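Local coordinates for protein SusD homolog (Bacteroides thetaiotaomicron, PDB 3SGH) that probably binds glycans at the cell surface as an outer-membrane lipoprotein, handing them to a TonB-dependent transporter as SusD-family proteins do, at residues Y258-G261 / R266-A269; A269-Q274 / G280-V285; S462-N467 / G481-G486. One frame throughout, in Å; residues are numbered along the deposited sequence.

Contact 1: Y258-G261 / R266-A269; sequences YMNG and RRPA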
ATOM      1  N   TYR A 258      -7.890  -7.695 -14.867  1.00 14.17           N
ATOM      2  CA  TYR A 258      -7.609  -6.445 -15.564  1.00 13.96           C
ATOM      3  C   TYR A 258      -6.462  -6.660 -16.582  1.00 14.49           C
ATOM      4  O   TYR A 258      -6.542  -6.271 -17.755  1.00 15.37           O
ATOM      5  CB  TYR A 258      -7.176  -5.359 -14.598  1.00 13.89           C
ATOM      6  CG  TYR A 258      -8.293  -4.472 -13.997  1.00 12.84           C
ATOM      7  CD1 TYR A 258      -9.119  -4.907 -12.980  1.00 13.06           C
ATOM      8  CD2 TYR A 258      -8.455  -3.181 -14.461  1.00 16.27           C
ATOM      9  CE1 TYR A 258     -10.083  -4.042 -12.415  1.00 15.70           C
ATOM     10  CE2 TYR A 258      -9.378  -2.343 -13.913  1.00 16.82           C
ATOM     11  CZ  TYR A 258     -10.200  -2.776 -12.909  1.00 16.30           C
ATOM     12  OH  TYR A 258     -11.082  -1.881 -12.359  1.00 19.68           O
HETATM   13  N   MSE A 259      -5.386  -7.285 -16.122  1.00 14.33           N
HETATM   14  CA  MSE A 259      -4.213  -7.531 -16.961  1.00 14.36           C
HETATM   15  C   MSE A 259      -4.426  -8.540 -18.106  1.00 15.19           C
HETATM   16  O   MSE A 259      -3.859  -8.368 -19.190  1.00 15.62           O
HETATM   17  CB  MSE A 259      -3.053  -7.923 -16.057  1.00 14.22           C
HETATM   18  CG  MSE A 259      -2.618  -6.759 -15.156  1.00 13.72           C
HETATM   19 SE   MSE A 259      -1.176  -7.233 -13.971  0.75 11.46          SE
HETATM   20  CE  MSE A 259       0.278  -7.181 -15.289  1.00 15.09           C
ATOM     21  N   ASN A 260      -5.290  -9.532 -17.917  1.00 14.98           N
ATOM     22  CA  ASN A 260      -5.663 -10.453 -19.004  1.00 15.60           C
ATOM     23  C   ASN A 260      -6.421  -9.682 -20.117  1.00 17.07           C
ATOM     24  O   ASN A 260      -6.147  -9.859 -21.306  1.00 17.08           O
ATOM     25  CB  ASN A 260      -6.514 -11.615 -18.498  1.00 16.32           C
ATOM     26  CG  ASN A 260      -5.695 -12.746 -17.882  1.00 16.29           C
ATOM     27  OD1 ASN A 260      -4.515 -12.914 -18.181  1.00 15.93           O
ATOM     28  ND2 ASN A 260      -6.354 -13.575 -17.069  1.00 15.94           N
ATOM     29  N   GLY A 261      -7.339  -8.807 -19.709  1.00 16.31           N
ATOM     30  CA  GLY A 261      -8.115  -7.999 -20.660  1.00 17.31           C
ATOM     31  C   GLY A 261      -7.205  -7.125 -21.492  1.00 17.00           C
ATOM     32  O   GLY A 261      -7.439  -6.940 -22.688  1.00 17.82           O
ATOM     33  N   ARG A 266       3.315  -7.367 -18.633  1.00 16.82           N
ATOM     34  CA  ARG A 266       3.866  -7.574 -17.296  1.00 15.32           C
ATOM     35  C   ARG A 266       3.388  -8.848 -16.622  1.00 15.39           C
ATOM     36  O   ARG A 266       3.938  -9.201 -15.587  1.00 14.63           O
ATOM     37  CB  ARG A 266       3.560  -6.362 -16.422  1.00 14.82           C
ATOM     38  CG  ARG A 266       4.382  -5.151 -16.857  1.00 15.75           C
ATOM     39  CD  ARG A 266       3.841  -3.878 -16.157  1.00 16.60           C
ATOM     40  NE  ARG A 266       2.553  -3.540 -16.729  1.00 14.49           N
ATOM     41  CZ  ARG A 266       1.964  -2.354 -16.591  1.00 14.68           C
ATOM     42  NH1 ARG A 266       2.517  -1.389 -15.830  1.00 14.48           N
ATOM     43  NH2 ARG A 266       0.821  -2.139 -17.208  1.00 14.30           N
ATOM     44  N   ARG A 267       2.364  -9.524 -17.159  1.00 15.84           N
ATOM     45  CA  ARG A 267       1.851 -10.734 -16.527  1.00 15.69           C
ATOM     46  C   ARG A 267       2.933 -11.758 -16.119  1.00 15.70           C
ATOM     47  O   ARG A 267       2.957 -12.163 -14.950  1.00 15.02           O
ATOM     48  CB  ARG A 267       0.737 -11.374 -17.349  1.00 16.06           C
ATOM     49  CG  ARG A 267      -0.608 -10.574 -17.295  1.00 15.63           C
ATOM     50  CD  ARG A 267      -1.637 -11.166 -18.261  1.00 15.45           C
ATOM     51  NE  ARG A 267      -1.153 -11.061 -19.631  1.00 17.19           N
ATOM     52  CZ  ARG A 267      -1.732 -11.616 -20.678  1.00 21.18           C
ATOM     53  NH1 ARG A 267      -2.828 -12.365 -20.518  1.00 21.22           N
ATOM     54  NH2 ARG A 267      -1.201 -11.467 -21.884  1.00 19.27           N
ATOM     55  N   PRO A 268       3.837 -12.157 -17.046  1.00 16.59           N
ATOM     56  CA  PRO A 268       4.865 -13.130 -16.674  1.00 16.37           C
ATOM     57  C   PRO A 268       5.879 -12.639 -15.654  1.00 15.98           C
ATOM     58  O   PRO A 268       6.556 -13.479 -15.013  1.00 15.86           O
ATOM     59  CB  PRO A 268       5.564 -13.466 -17.999  1.00 17.86           C
ATOM     60  CG  PRO A 268       5.231 -12.356 -18.918  1.00 18.71           C
ATOM     61  CD  PRO A 268       3.826 -11.923 -18.493  1.00 17.27           C
ATOM     62  N   ALA A 269       5.970 -11.310 -15.470  1.00 15.83           N
ATOM     63  CA  ALA A 269       6.846 -10.740 -14.437  1.00 14.55           C
ATOM     64  C   ALA A 269       6.150 -10.668 -13.054  1.00 15.09           C
ATOM     65  O   ALA A 269       6.803 -10.507 -12.017  1.00 15.76           O
ATOM     66  CB  ALA A 269       7.305  -9.404 -14.868  1.00 15.75           C
TER
HETATM   67  O   HOH W   1      -5.451 -12.426 -22.331  1.00 33.52           O

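Contact 2: A269-Q274 / G280-V285; sequences AYFTPQ and GGYVGV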
ATOM      1  N   ALA A 269       5.970 -11.310 -15.470  1.00 15.83           N
ATOM      2  CA  ALA A 269       6.846 -10.740 -14.437  1.00 14.55           C
ATOM      3  C   ALA A 269       6.150 -10.668 -13.054  1.00 15.09           C
ATOM      4  O   ALA A 269       6.803 -10.507 -12.017  1.00 15.76           O
ATOM      5  CB  ALA A 269       7.305  -9.404 -14.868  1.00 15.75           C
ATOM      6  N   TYR A 270       4.830 -10.760 -13.068  1.00 15.19           N
ATOM      7  CA  TYR A 270       3.988 -10.586 -11.869  1.00 14.62           C
ATOM      8  C   TYR A 270       3.473 -11.895 -11.269  1.00 14.97           C
ATOM      9  O   TYR A 270       3.343 -11.984 -10.049  1.00 15.34           O
ATOM     10  CB  TYR A 270       2.776  -9.731 -12.223  1.00 15.30           C
ATOM     11  CG  TYR A 270       2.982  -8.220 -12.259  1.00 13.34           C
ATOM     12  CD1 TYR A 270       4.207  -7.648 -12.538  1.00 14.58           C
ATOM     13  CD2 TYR A 270       1.895  -7.348 -12.063  1.00 14.91           C
ATOM     14  CE1 TYR A 270       4.349  -6.273 -12.570  1.00 14.07           C
ATOM     15  CE2 TYR A 270       2.035  -5.990 -12.121  1.00 13.11           C
ATOM     16  CZ  TYR A 270       3.258  -5.447 -12.373  1.00 14.35           C
ATOM     17  OH  TYR A 270       3.373  -4.085 -12.393  1.00 16.73           O
ATOM     18  N   PHE A 271       3.195 -12.871 -12.136  1.00 13.95           N
ATOM     19  CA  PHE A 271       2.454 -14.084 -11.765  1.00 14.49           C
ATOM     20  C   PHE A 271       3.055 -15.337 -12.440  1.00 15.20           C
ATOM     21  O   PHE A 271       3.740 -15.237 -13.475  1.00 15.39           O
ATOM     22  CB  PHE A 271       1.002 -13.996 -12.255  1.00 13.83           C
ATOM     23  CG  PHE A 271       0.303 -12.705 -11.962  1.00 14.88           C
ATOM     24  CD1 PHE A 271       0.150 -12.276 -10.662  1.00 14.30           C
ATOM     25  CD2 PHE A 271      -0.240 -11.946 -12.993  1.00 13.87           C
ATOM     26  CE1 PHE A 271      -0.506 -11.093 -10.401  1.00 16.63           C
ATOM     27  CE2 PHE A 271      -0.901 -10.725 -12.733  1.00 16.14           C
ATOM     28  CZ  PHE A 271      -1.025 -10.313 -11.460  1.00 15.67           C
ATOM     29  N   THR A 272       2.715 -16.516 -11.913  1.00 14.87           N
ATOM     30  CA  THR A 272       2.929 -17.776 -12.615  1.00 16.34           C
ATOM     31  C   THR A 272       1.626 -18.205 -13.253  1.00 16.00           C
ATOM     32  O   THR A 272       0.560 -17.917 -12.697  1.00 16.68           O
ATOM     33  CB  THR A 272       3.401 -18.875 -11.661  1.00 16.02           C
ATOM     34  OG1 THR A 272       2.405 -19.104 -10.645  1.00 15.54           O
ATOM     35  CG2 THR A 272       4.696 -18.474 -11.030  1.00 17.73           C
ATOM     36  N   PRO A 273       1.693 -18.875 -14.399  1.00 17.42           N
ATOM     37  CA  PRO A 273       0.516 -19.490 -15.011  1.00 17.79           C
ATOM     38  C   PRO A 273      -0.083 -20.535 -14.069  1.00 17.21           C
ATOM     39  O   PRO A 273       0.663 -21.214 -13.348  1.00 17.46           O
ATOM     40  CB  PRO A 273       1.105 -20.201 -16.246  1.00 17.67           C
ATOM     41  CG  PRO A 273       2.217 -19.324 -16.630  1.00 20.19           C
ATOM     42  CD  PRO A 273       2.840 -18.898 -15.323  1.00 19.14           C
ATOM     43  N   GLN A 274      -1.411 -20.654 -14.080  1.00 16.96           N
ATOM     44  CA  GLN A 274      -2.097 -21.707 -13.330  1.00 16.20           C
ATOM     45  C   GLN A 274      -1.699 -23.056 -13.871  1.00 16.79           C
ATOM     46  O   GLN A 274      -1.439 -23.197 -15.063  1.00 16.76           O
ATOM     47  CB  GLN A 274      -3.610 -21.523 -13.351  1.00 16.56           C
ATOM     48  CG  GLN A 274      -4.276 -21.687 -14.697  1.00 17.27           C
ATOM     49  CD  GLN A 274      -4.590 -23.131 -15.057  1.00 17.64           C
ATOM     50  OE1 GLN A 274      -4.722 -24.023 -14.177  1.00 16.45           O
ATOM     51  NE2 GLN A 274      -4.780 -23.364 -16.359  1.00 18.59           N
ATOM     52  N   GLY A 280      -3.115 -23.625 -19.181  1.00 20.54           N
ATOM     53  CA  GLY A 280      -2.146 -22.580 -18.883  1.00 20.97           C
ATOM     54  C   GLY A 280      -2.873 -21.257 -18.665  1.00 20.49           C
ATOM     55  O   GLY A 280      -4.049 -21.252 -18.274  1.00 18.43           O
ATOM     56  N   GLY A 281      -2.212 -20.139 -18.981  1.00 18.83           N
ATOM     57  CA  GLY A 281      -2.811 -18.808 -18.736  1.00 18.84           C
ATOM     58  C   GLY A 281      -2.746 -18.422 -17.250  1.00 16.94           C
ATOM     59  O   GLY A 281      -2.368 -19.227 -16.407  1.00 17.87           O
ATOM     60  N   TYR A 282      -3.175 -17.198 -16.973  1.00 16.27           N
ATOM     61  CA  TYR A 282      -3.134 -16.588 -15.679  1.00 15.78           C
ATOM     62  C   TYR A 282      -4.543 -16.549 -15.157  1.00 15.35           C
ATOM     63  O   TYR A 282      -5.424 -16.066 -15.827  1.00 16.49           O
ATOM     64  CB  TYR A 282      -2.521 -15.168 -15.752  1.00 15.15           C
ATOM     65  CG  TYR A 282      -1.124 -15.203 -16.330  1.00 16.71           C
ATOM     66  CD1 TYR A 282      -0.027 -15.509 -15.532  1.00 16.69           C
ATOM     67  CD2 TYR A 282      -0.911 -14.998 -17.693  1.00 19.30           C
ATOM     68  CE1 TYR A 282       1.269 -15.600 -16.061  1.00 19.73           C
ATOM     69  CE2 TYR A 282       0.401 -15.053 -18.229  1.00 20.48           C
ATOM     70  CZ  TYR A 282       1.463 -15.365 -17.407  1.00 18.68           C
ATOM     71  OH  TYR A 282       2.714 -15.424 -17.941  1.00 22.35           O
ATOM     72  N   VAL A 283      -4.735 -17.137 -13.977  1.00 15.78           N
ATOM     73  CA  VAL A 283      -6.032 -17.185 -13.306  1.00 15.18           C
ATOM     74  C   VAL A 283      -5.832 -16.892 -11.825  1.00 15.12           C
ATOM     75  O   VAL A 283      -5.151 -17.650 -11.081  1.00 14.68           O
ATOM     76  CB  VAL A 283      -6.753 -18.540 -13.491  1.00 15.48           C
ATOM     77  CG1 VAL A 283      -8.095 -18.519 -12.767  1.00 15.23           C
ATOM     78  CG2 VAL A 283      -6.958 -18.920 -15.019  1.00 15.07           C
ATOM     79  N   GLY A 284      -6.399 -15.769 -11.387  1.00 14.79           N
ATOM     80  CA  GLY A 284      -6.379 -15.394  -9.965  1.00 15.01           C
ATOM     81  C   GLY A 284      -7.484 -16.049  -9.156  1.00 15.14           C
ATOM     82  O   GLY A 284      -8.377 -16.702  -9.718  1.00 15.90           O
ATOM     83  N   VAL A 285      -7.412 -15.845  -7.847  1.00 13.97           N
ATOM     84  CA  VAL A 285      -8.387 -16.339  -6.872  1.00 13.88           C
ATOM     85  C   VAL A 285      -9.322 -15.235  -6.461  1.00 13.49           C
ATOM     86  O   VAL A 285      -8.880 -14.142  -6.112  1.00 13.33           O
ATOM     87  CB  VAL A 285      -7.680 -16.958  -5.626  1.00 13.94           C
ATOM     88  CG1 VAL A 285      -8.759 -17.517  -4.615  1.00 14.33           C
ATOM     89  CG2 VAL A 285      -6.687 -18.011  -6.065  1.00 13.14           C
TER
HETATM   90  O   HOH W   2      -1.663 -25.292 -17.266  1.00 28.01           O

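Contact 3: S462-N467 / G481-G486; sequences SEYNNN and GKDSNG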
ATOM      1  N   SER A 462      -6.202  -4.573  22.882  1.00 18.16           N
ATOM      2  CA  SER A 462      -5.182  -4.205  23.890  1.00 19.26           C
ATOM      3  C   SER A 462      -5.314  -2.729  24.292  1.00 18.83           C
ATOM      4  O   SER A 462      -5.045  -2.345  25.439  1.00 19.15           O
ATOM      5  CB  SER A 462      -3.762  -4.572  23.409  1.00 19.41           C
ATOM      6  OG  SER A 462      -3.333  -3.651  22.409  1.00 25.05           O
ATOM      7  N   GLU A 463      -5.762  -1.901  23.367  1.00 17.97           N
ATOM      8  CA  GLU A 463      -5.985  -0.491  23.671  1.00 17.76           C
ATOM      9  C   GLU A 463      -7.247  -0.262  24.532  1.00 17.86           C
ATOM     10  O   GLU A 463      -7.245   0.574  25.459  1.00 18.30           O
ATOM     11  CB  GLU A 463      -6.006   0.329  22.396  1.00 17.78           C
ATOM     12  CG  GLU A 463      -4.593   0.465  21.805  1.00 18.19           C
ATOM     13  CD  GLU A 463      -3.775   1.480  22.585  1.00 19.22           C
ATOM     14  OE1 GLU A 463      -4.096   2.671  22.475  1.00 21.51           O
ATOM     15  OE2 GLU A 463      -2.829   1.093  23.319  1.00 20.78           O
ATOM     16  N   TYR A 464      -8.326  -0.966  24.210  1.00 17.54           N
ATOM     17  CA  TYR A 464      -9.501  -0.899  25.068  1.00 18.92           C
ATOM     18  C   TYR A 464      -9.200  -1.385  26.507  1.00 20.11           C
ATOM     19  O   TYR A 464      -9.779  -0.904  27.471  1.00 18.97           O
ATOM     20  CB  TYR A 464     -10.670  -1.682  24.472  1.00 19.13           C
ATOM     21  CG  TYR A 464     -11.410  -0.954  23.357  1.00 17.95           C
ATOM     22  CD1 TYR A 464     -12.367   0.021  23.657  1.00 21.19           C
ATOM     23  CD2 TYR A 464     -11.182  -1.266  22.031  1.00 18.98           C
ATOM     24  CE1 TYR A 464     -13.050   0.678  22.655  1.00 21.83           C
ATOM     25  CE2 TYR A 464     -11.872  -0.637  21.004  1.00 19.34           C
ATOM     26  CZ  TYR A 464     -12.821   0.339  21.326  1.00 20.54           C
ATOM     27  OH  TYR A 464     -13.529   0.986  20.339  1.00 21.57           O
ATOM     28  N   ASN A 465      -8.280  -2.335  26.626  1.00 19.28           N
ATOM     29  CA  ASN A 465      -7.981  -2.953  27.906  1.00 19.41           C
ATOM     30  C   ASN A 465      -7.004  -2.112  28.738  1.00 19.10           C
ATOM     31  O   ASN A 465      -7.258  -1.918  29.907  1.00 19.72           O
ATOM     32  CB  ASN A 465      -7.416  -4.379  27.660  1.00 19.51           C
ATOM     33  CG  ASN A 465      -8.502  -5.408  27.440  1.00 21.32           C
ATOM     34  OD1 ASN A 465      -9.676  -5.168  27.729  1.00 23.16           O
ATOM     35  ND2 ASN A 465      -8.102  -6.588  26.993  1.00 21.09           N
ATOM     36  N   ASN A 466      -5.957  -1.588  28.103  1.00 19.58           N
ATOM     37  CA  ASN A 466      -4.863  -0.874  28.778  1.00 20.46           C
ATOM     38  C   ASN A 466      -4.780   0.623  28.565  1.00 21.37           C
ATOM     39  O   ASN A 466      -3.990   1.303  29.238  1.00 23.35           O
ATOM     40  CB  ASN A 466      -3.535  -1.499  28.384  1.00 20.01           C
ATOM     41  CG  ASN A 466      -3.503  -2.977  28.693  1.00 19.90           C
ATOM     42  OD1 ASN A 466      -3.523  -3.368  29.862  1.00 20.03           O
ATOM     43  ND2 ASN A 466      -3.485  -3.790  27.661  1.00 20.64           N
ATOM     44  N   ASN A 467      -5.554   1.145  27.618  1.00 21.13           N
ATOM     45  CA  ASN A 467      -5.564   2.568  27.340  1.00 21.01           C
ATOM     46  C   ASN A 467      -7.020   3.009  27.135  1.00 21.23           C
ATOM     47  O   ASN A 467      -7.347   3.773  26.220  1.00 21.38           O
ATOM     48  CB  ASN A 467      -4.703   2.843  26.111  1.00 20.37           C
ATOM     49  CG  ASN A 467      -4.385   4.326  25.907  1.00 20.37           C
ATOM     50  OD1 ASN A 467      -4.490   5.147  26.824  1.00 19.06           O
ATOM     51  ND2 ASN A 467      -3.980   4.668  24.686  1.00 19.19           N
ATOM     52  N   GLY A 481     -18.502   8.518  14.680  1.00 21.26           N
ATOM     53  CA  GLY A 481     -18.495   8.186  16.113  1.00 22.02           C
ATOM     54  C   GLY A 481     -18.614   6.711  16.510  1.00 21.05           C
ATOM     55  O   GLY A 481     -18.940   6.385  17.654  1.00 21.50           O
ATOM     56  N   LYS A 482     -18.324   5.802  15.587  1.00 19.96           N
ATOM     57  CA  LYS A 482     -18.454   4.377  15.826  1.00 20.49           C
ATOM     58  C   LYS A 482     -17.190   3.645  15.402  1.00 19.24           C
ATOM     59  O   LYS A 482     -16.739   3.802  14.262  1.00 18.53           O
ATOM     60  CB  LYS A 482     -19.625   3.836  15.011  1.00 21.63           C
ATOM     61  CG  LYS A 482     -20.191   2.572  15.587  1.00 28.31           C
ATOM     62  CD  LYS A 482     -21.198   1.842  14.676  1.00 33.18           C
ATOM     63  CE  LYS A 482     -21.484   0.449  15.249  1.00 36.04           C
ATOM     64  NZ  LYS A 482     -22.390  -0.266  14.319  1.00 36.03           N
ATOM     65  N   ASP A 483     -16.649   2.805  16.277  1.00 18.34           N
ATOM     66  CA  ASP A 483     -15.445   2.024  15.954  1.00 17.90           C
ATOM     67  C   ASP A 483     -15.865   0.752  15.205  1.00 17.98           C
ATOM     68  O   ASP A 483     -15.941  -0.335  15.771  1.00 19.26           O
ATOM     69  CB  ASP A 483     -14.675   1.693  17.250  1.00 18.59           C
ATOM     70  CG  ASP A 483     -13.360   0.930  17.004  1.00 18.25           C
ATOM     71  OD1 ASP A 483     -12.808   1.008  15.875  1.00 17.69           O
ATOM     72  OD2 ASP A 483     -12.881   0.248  17.976  1.00 15.99           O
ATOM     73  N   SER A 484     -16.146   0.927  13.924  1.00 17.21           N
ATOM     74  CA  SER A 484     -16.657  -0.079  13.026  1.00 17.16           C
ATOM     75  C   SER A 484     -15.756  -0.300  11.822  1.00 16.09           C
ATOM     76  O   SER A 484     -15.123   0.661  11.337  1.00 14.95           O
ATOM     77  CB  SER A 484     -18.016   0.417  12.486  1.00 18.43           C
ATOM     78  OG  SER A 484     -18.536  -0.429  11.498  1.00 19.14           O
ATOM     79  N   ASN A 485     -15.786  -1.522  11.292  1.00 15.78           N
ATOM     80  CA  ASN A 485     -15.150  -1.828   9.996  1.00 14.86           C
ATOM     81  C   ASN A 485     -15.715  -0.975   8.851  1.00 14.40           C
ATOM     82  O   ASN A 485     -15.063  -0.775   7.830  1.00 15.52           O
ATOM     83  CB  ASN A 485     -15.385  -3.297   9.603  1.00 14.93           C
ATOM     84  CG  ASN A 485     -14.644  -4.291  10.476  1.00 13.89           C
ATOM     85  OD1 ASN A 485     -13.943  -3.916  11.448  1.00 17.58           O
ATOM     86  ND2 ASN A 485     -14.817  -5.575  10.162  1.00 15.34           N
ATOM     87  N   GLY A 486     -16.954  -0.521   8.993  1.00 15.02           N
ATOM     88  CA  GLY A 486     -17.633   0.206   7.921  1.00 16.14           C
ATOM     89  C   GLY A 486     -17.603   1.740   8.028  1.00 16.45           C
ATOM     90  O   GLY A 486     -18.168   2.443   7.165  1.00 17.77           O
TER

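Contact 1: Y258-G261 / R266-A269
The selenomethionine M259 and the two arginines R266 and R267 form the close-packed side of this contact. The methyl CE of M259 lies 3.6 Å from CB of R266, and the two side chains cross at nearly a right angle. The same methyl is 3.7 Å from the backbone N of R267. Nearer the base of M259, its CB rests 3.8 Å from CG of R267, so that the aliphatic part of the arginine runs beside the helix. A bend at chi3 of M259 (76°) turns CE toward this corner, and I416 of helix 403-417 adds to the packing on both M259 and R266. The arrangement is one of two consecutive helices joined by a short loop, which links helix 253-261 to helix 267-270 within the mainly alpha-helical, alpha-alpha superhelical framework of this SusD-like protein. The R266 guanidinium is engaged elsewhere, in a salt bridge with D264 and hydrogen bonds with S351 and Q413. The outer side is more open and polar. R267 NH1 donates to OD1 of N260 over 2.9 Å, with 160° at the hydrogen. OD1 lies in the guanidinium plane, although the N260 amide is turned 77° against that plane, while the backbone O of M259 sits over one guanidinium face. A water 2.9 Å from the backbone O of N260 also reaches R267 NH1, but weakly. Shortening R267 to an alanine is likely to leave OD1 of N260 without this donor and open a gap beside CB of M259. The orientation of the arginine is also fixed from within the turn, since its NE bonds to the backbone O of D264.

Contact 2: A269-Q274 / G280-V285
P273 and Y282 run alongside each other, their side chains heading in one direction, with CD of the proline 3.7 Å from CE1 of the tyrosine. The Y282 ring gets there by bending back: its CB sets out away from the other segment, but CG stands anti to the carbonyl carbon (chi1 -58°), and this brings the ring alongside residues 271-273. The backbone O of F271 meets the edge of that ring, 3.6 Å from CE1. CB of F271 packs 3.8 Å from CD1 of Y282, while the F271 ring carries CB of Y270 over the centre of one face and reaches helix 253-261 through L255, V256 and M259. Q274 is folded more sharply. Its CG sits between the backbone N and the carbonyl carbon (chi1 66°), and a second bend at chi2 curls the amide back toward G280. There NE2 donates to the backbone O of G280 over 2.9 Å at 168°, the acceptor lying close to the amide plane, and OE1 takes the backbone N of T277 inside the intervening loop. CG of Q274 also touches CG2 of V283 at 3.9 Å. The backbone N of Q274 gives a second bond, 2.9 Å to O of G281. Phi is positive at both G280 and G281, a backbone region that residues with a CB seldom adopt. With T272 bonded to K303 and V283 to S302, the whole is an irregular loop of the SusD-like fold, closed at its neck by one backbone bond and one glutamine side chain.

Contact 3: S462-N467 / G481-G486
Y464 and D483 tie helix 461-466 to the loop after helix 468-477, at the protein surface. The hydroxyl OH of Y464 donates to OD2 of D483 across 2.6 Å. The two side chains approach head-on, and OD2 meets the ring at its edge, in plane. On the carboxylate, the hydroxyl approaches from the anti side and 23° out of plane, with ring and carboxylate planes 24° apart. With CB of D483 directed at the helix, CG anti to the backbone N (chi1 -177°) carries the carboxylate out to the hydroxyl. The other oxygen, OD1, is held by a salt bridge to R456 and the backbone N of F459, which fixes the carboxylate's rotation and probably favours its charged form. Y464 leans on V471 and V475 of helix 468-477, so the hydroxyl is presented from a packed ring. At the helix end N467 ND2 donates to OE1 of E463 over 3.0 Å, in its own amide plane. D483 centres an inverse gamma turn, and just beyond it OG of S484 accepts the backbone N of G486 at 3.0 Å, an ST turn. These turns shape the coil after the last helix of this SusD-like chain.

Contacts 1 and 2 are neighbours, their centres 8 Å apart; they share A269 and helix 267-270, and are joined by the N260 ND2 to Y282 O bond and by M259 packing on Y270 and F271. Both are partly buried, yet contact 1 pairs helix ends through aliphatic packing and one arginine–asparagine bond, whereas contact 2 closes a loop with backbone carbonyls, a glutamine and a proline–tyrosine pair. Contact 3 lies about 40 Å from contact 1, centre to centre, on the opposite side of the chain's centre. It is a surface contact with one hydroxyl–carboxylate bond, and it buries far less area than the other two.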